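Local coordinates for putative Type I topoisomerase (Deinococcus radiodurans, PDB 3M4A), which probably relaxes DNA as a type IB topoisomerase, breaking and rejoining one strand without ATP, and binds DNA, at residues 41-55 and 58-71. Residues are numbered along the deposited sequence; the frame is centred on the assembly and turned at random.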
# COMPACT_ATOMS: atom_id res chain seq x y z
N ARG A 41 -16.64 -4.23 -25.91
CA ARG A 41 -16.15 -4.33 -24.53
C ARG A 41 -16.90 -3.39 -23.60
O ARG A 41 -17.38 -3.79 -22.54
CB ARG A 41 -14.65 -4.02 -24.47
CG ARG A 41 -14.09 -3.96 -23.06
CD ARG A 41 -12.58 -3.82 -23.04
NE ARG A 41 -12.07 -2.76 -23.90
CZ ARG A 41 -12.18 -1.45 -23.68
NH1 ARG A 41 -12.83 -0.98 -22.61
NH2 ARG A 41 -11.66 -0.59 -24.54
N ILE A 42 -16.99 -2.13 -24.02
CA ILE A 42 -17.68 -1.09 -23.24
C ILE A 42 -19.13 -1.49 -22.95
O ILE A 42 -19.64 -1.21 -21.86
CB ILE A 42 -17.65 0.28 -23.98
CG1 ILE A 42 -16.20 0.76 -24.15
CG2 ILE A 42 -18.46 1.32 -23.22
CD1 ILE A 42 -16.06 2.04 -24.95
N ALA A 43 -19.77 -2.16 -23.90
CA ALA A 43 -21.14 -2.64 -23.74
C ALA A 43 -21.26 -3.73 -22.67
O ALA A 43 -22.24 -3.75 -21.92
CB ALA A 43 -21.70 -3.13 -25.07
N ARG A 44 -20.29 -4.64 -22.61
CA ARG A 44 -20.30 -5.73 -21.63
C ARG A 44 -20.07 -5.25 -20.19
O ARG A 44 -20.42 -5.95 -19.24
CB ARG A 44 -19.26 -6.80 -21.96
CG ARG A 44 -19.57 -7.62 -23.20
CD ARG A 44 -18.76 -8.92 -23.23
NE ARG A 44 -18.27 -9.24 -24.57
CZ ARG A 44 -17.20 -8.69 -25.15
NH1 ARG A 44 -16.48 -7.77 -24.52
NH2 ARG A 44 -16.86 -9.06 -26.38
N LEU A 45 -19.47 -4.07 -20.04
CA LEU A 45 -19.29 -3.45 -18.72
C LEU A 45 -20.63 -3.06 -18.09
O LEU A 45 -20.76 -3.07 -16.87
CB LEU A 45 -18.38 -2.22 -18.82
CG LEU A 45 -16.93 -2.47 -19.25
CD1 LEU A 45 -16.25 -1.17 -19.65
CD2 LEU A 45 -16.16 -3.17 -18.13
N ALA A 46 -21.60 -2.72 -18.94
CA ALA A 46 -22.95 -2.38 -18.49
C ALA A 46 -22.94 -1.27 -17.44
O ALA A 46 -23.49 -1.43 -16.35
CB ALA A 46 -23.67 -3.63 -17.96
N VAL A 47 -22.28 -0.16 -17.79
CA VAL A 47 -22.21 1.01 -16.92
C VAL A 47 -23.59 1.66 -16.87
O VAL A 47 -24.09 2.09 -17.92
CB VAL A 47 -21.19 2.04 -17.46
CG1 VAL A 47 -21.13 3.27 -16.55
CG2 VAL A 47 -19.81 1.41 -17.59
N PRO A 48 -24.22 1.72 -15.68
CA PRO A 48 -25.57 2.28 -15.56
C PRO A 48 -25.74 3.63 -16.28
O PRO A 48 -24.91 4.52 -16.09
CB PRO A 48 -25.75 2.44 -14.05
CG PRO A 48 -24.92 1.36 -13.47
CD PRO A 48 -23.72 1.24 -14.37
N PRO A 49 -26.80 3.77 -17.10
CA PRO A 49 -26.96 4.95 -17.96
C PRO A 49 -27.22 6.27 -17.21
O PRO A 49 -26.97 7.35 -17.76
CB PRO A 49 -28.17 4.58 -18.84
CG PRO A 49 -28.92 3.57 -18.06
CD PRO A 49 -27.91 2.81 -17.26
N ALA A 50 -27.72 6.17 -15.98
CA ALA A 50 -27.99 7.35 -15.15
C ALA A 50 -26.73 7.97 -14.56
O ALA A 50 -26.76 9.10 -14.07
CB ALA A 50 -28.98 7.00 -14.05
N TYR A 51 -25.61 7.23 -14.59
CA TYR A 51 -24.32 7.76 -14.13
C TYR A 51 -23.93 9.00 -14.95
O TYR A 51 -24.15 9.05 -16.16
CB TYR A 51 -23.22 6.70 -14.25
CG TYR A 51 -23.23 5.61 -13.18
CD1 TYR A 51 -24.29 5.46 -12.28
CD2 TYR A 51 -22.17 4.72 -13.09
CE1 TYR A 51 -24.27 4.45 -11.31
CE2 TYR A 51 -22.14 3.71 -12.13
CZ TYR A 51 -23.20 3.59 -11.25
OH TYR A 51 -23.16 2.58 -10.30
N GLN A 52 -23.36 9.99 -14.27
CA GLN A 52 -23.03 11.27 -14.88
C GLN A 52 -21.52 11.42 -15.05
O GLN A 52 -20.74 10.88 -14.24
CB GLN A 52 -23.58 12.42 -14.03
CG GLN A 52 -25.02 12.23 -13.57
CD GLN A 52 -25.50 13.36 -12.69
OE1 GLN A 52 -25.21 14.53 -12.96
NE2 GLN A 52 -26.23 13.03 -11.63
N ASP A 53 -21.12 12.15 -16.08
CA ASP A 53 -19.71 12.36 -16.43
C ASP A 53 -18.92 11.04 -16.36
O ASP A 53 -17.98 10.89 -15.57
CB ASP A 53 -19.08 13.44 -15.54
CG ASP A 53 -17.90 14.15 -16.21
OD1 ASP A 53 -17.63 13.91 -17.41
OD2 ASP A 53 -17.23 14.96 -15.52
N VAL A 54 -19.35 10.08 -17.18
CA VAL A 54 -18.73 8.76 -17.22
C VAL A 54 -17.47 8.79 -18.09
O VAL A 54 -17.46 9.37 -19.18
CB VAL A 54 -19.72 7.70 -17.77
CG1 VAL A 54 -19.02 6.36 -17.98
CG2 VAL A 54 -20.91 7.54 -16.82
N TYR A 55 -16.39 8.20 -17.57
CA TYR A 55 -15.14 8.01 -18.30
C TYR A 55 -14.89 6.52 -18.47
O TYR A 55 -15.22 5.72 -17.59
CB TYR A 55 -13.96 8.64 -17.55
CG TYR A 55 -13.90 10.15 -17.61
CD1 TYR A 55 -14.82 10.94 -16.91
CD2 TYR A 55 -12.91 10.81 -18.34
CE1 TYR A 55 -14.76 12.32 -16.95
CE2 TYR A 55 -12.84 12.19 -18.39
CZ TYR A 55 -13.77 12.95 -17.69
OH TYR A 55 -13.70 14.32 -17.73
N PRO A 58 -9.83 3.49 -22.82
CA PRO A 58 -9.71 3.24 -24.25
C PRO A 58 -8.87 1.99 -24.55
O PRO A 58 -8.23 1.92 -25.60
CB PRO A 58 -9.01 4.51 -24.76
CG PRO A 58 -8.17 4.96 -23.62
CD PRO A 58 -8.86 4.51 -22.35
N ASP A 59 -8.91 1.01 -23.65
CA ASP A 59 -7.96 -0.10 -23.65
C ASP A 59 -8.56 -1.28 -22.88
O ASP A 59 -9.17 -1.09 -21.83
CB ASP A 59 -6.66 0.38 -23.01
CG ASP A 59 -5.55 -0.64 -23.09
OD1 ASP A 59 -5.63 -1.55 -23.94
OD2 ASP A 59 -4.59 -0.52 -22.30
N ALA A 60 -8.37 -2.49 -23.41
CA ALA A 60 -8.96 -3.69 -22.80
C ALA A 60 -8.22 -4.16 -21.55
O ALA A 60 -8.76 -4.96 -20.78
CB ALA A 60 -9.03 -4.82 -23.82
N GLU A 61 -7.00 -3.66 -21.33
CA GLU A 61 -6.13 -4.17 -20.26
C GLU A 61 -6.26 -3.42 -18.93
O GLU A 61 -6.13 -4.05 -17.87
CB GLU A 61 -4.66 -4.17 -20.72
CG GLU A 61 -4.28 -5.36 -21.60
CD GLU A 61 -5.01 -5.37 -22.94
OE1 GLU A 61 -5.38 -4.28 -23.43
OE2 GLU A 61 -5.22 -6.47 -23.50
N ASN A 62 -6.50 -2.11 -18.97
CA ASN A 62 -6.59 -1.28 -17.76
C ASN A 62 -7.44 -1.89 -16.64
O ASN A 62 -8.59 -2.27 -16.87
CB ASN A 62 -7.16 0.10 -18.10
CG ASN A 62 -6.11 1.04 -18.66
OD1 ASN A 62 -5.04 1.20 -18.08
ND2 ASN A 62 -6.44 1.70 -19.77
N GLU A 63 -6.88 -1.95 -15.43
CA GLU A 63 -7.58 -2.49 -14.26
C GLU A 63 -8.82 -1.68 -13.87
O GLU A 63 -9.76 -2.24 -13.31
CB GLU A 63 -6.63 -2.62 -13.05
CG GLU A 63 -6.04 -1.30 -12.52
CD GLU A 63 -4.71 -0.92 -13.16
OE1 GLU A 63 -4.38 -1.46 -14.23
OE2 GLU A 63 -3.99 -0.07 -12.59
N LEU A 64 -8.81 -0.38 -14.15
CA LEU A 64 -9.99 0.47 -14.00
C LEU A 64 -10.62 0.72 -15.37
O LEU A 64 -10.09 1.49 -16.17
CB LEU A 64 -9.64 1.80 -13.32
CG LEU A 64 -10.82 2.75 -13.08
CD1 LEU A 64 -11.99 2.04 -12.41
CD2 LEU A 64 -10.38 3.97 -12.28
N GLN A 65 -11.75 0.07 -15.62
CA GLN A 65 -12.39 0.07 -16.94
C GLN A 65 -13.35 1.25 -17.15
O GLN A 65 -13.48 1.73 -18.27
CB GLN A 65 -13.10 -1.26 -17.18
CG GLN A 65 -12.13 -2.38 -17.57
CD GLN A 65 -11.67 -2.26 -19.01
OE1 GLN A 65 -12.48 -2.31 -19.93
NE2 GLN A 65 -10.37 -2.09 -19.21
N ALA A 66 -14.01 1.70 -16.08
CA ALA A 66 -14.85 2.90 -16.16
C ALA A 66 -15.12 3.53 -14.80
O ALA A 66 -15.14 2.84 -13.77
CB ALA A 66 -16.17 2.57 -16.85
N PHE A 67 -15.34 4.85 -14.80
CA PHE A 67 -15.73 5.59 -13.60
C PHE A 67 -16.64 6.80 -13.90
O PHE A 67 -16.49 7.47 -14.92
CB PHE A 67 -14.49 6.03 -12.79
CG PHE A 67 -13.65 7.09 -13.46
CD1 PHE A 67 -13.94 8.44 -13.30
CD2 PHE A 67 -12.54 6.74 -14.22
CE1 PHE A 67 -13.16 9.42 -13.91
CE2 PHE A 67 -11.76 7.71 -14.82
CZ PHE A 67 -12.07 9.05 -14.67
N GLY A 68 -17.58 7.06 -12.99
CA GLY A 68 -18.49 8.20 -13.10
C GLY A 68 -19.10 8.57 -11.76
O GLY A 68 -18.60 8.15 -10.71
N ARG A 69 -20.19 9.35 -11.79
CA ARG A 69 -20.83 9.83 -10.56
C ARG A 69 -22.34 9.59 -10.57
O ARG A 69 -23.02 9.84 -11.57
CB ARG A 69 -20.55 11.32 -10.36
CG ARG A 69 -19.12 11.61 -9.93
CD ARG A 69 -18.81 13.10 -9.99
NE ARG A 69 -17.37 13.36 -9.94
CZ ARG A 69 -16.63 13.32 -8.83
NH1 ARG A 69 -17.17 13.03 -7.65
NH2 ARG A 69 -15.33 13.58 -8.91
N ASP A 70 -22.86 9.12 -9.44
CA ASP A 70 -24.30 8.97 -9.24
C ASP A 70 -24.91 10.31 -8.84
O ASP A 70 -24.20 11.31 -8.70
CB ASP A 70 -24.61 7.86 -8.22
CG ASP A 70 -24.10 8.18 -6.81
OD1 ASP A 70 -23.83 9.35 -6.48
OD2 ASP A 70 -23.98 7.22 -6.01
N ALA A 71 -26.23 10.34 -8.65
CA ALA A 71 -26.94 11.58 -8.30
C ALA A 71 -26.35 12.26 -7.06
O ALA A 71 -26.18 13.48 -7.04
CB ALA A 71 -28.43 11.29 -8.10
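Q52 and Y55 pair with R69 and F67 as antiparallel hydrogen-bonded partners in a beta hairpin of the N-terminal region, while the short helix 41-45 packs R41 and L45 against the same hairpin. Q52 N reaches R69 O at 2.7 Å; Y55 N reaches F67 O at 2.8 Å, and this second bond is nearly straight at 173°. R69 N and F67 N return the bonds. Between the two pairs the register slips by one residue, a beta bulge at D53 and V54 facing G68, whose CA lies 4.2 Å from V54 CA. Y55 CB sits over the face of the F67 ring, 3.7 Å from its centroid; the two rings are almost parallel but slid apart, and F67 reaches back with CG between backbone N and carbonyl carbon (chi1 69°). On the other face V47 CG2 meets A66 CB, and L45 CD2 lies 3.7 Å from Q65 CB. R41, bent at chi3, lays its guanidinium over D59 O and gives weak hydrogen bonds from NH1 to Q65 OE1 (3.0 Å) and S57 O. NE2 bonds to D59 O and N62 O, both near the amide plane, fix the Q65 amide's rotation, OE1 toward R41. An alanine in place of R41 would probably uncover the 58-60 loop and deprive Q65 OE1 of this donor. Strand 75-79 completes the three-stranded antiparallel sheet, with a classic bulge at Q65 and A66 opposite R78, in the bacterial topoisomerase IB N-terminal domain.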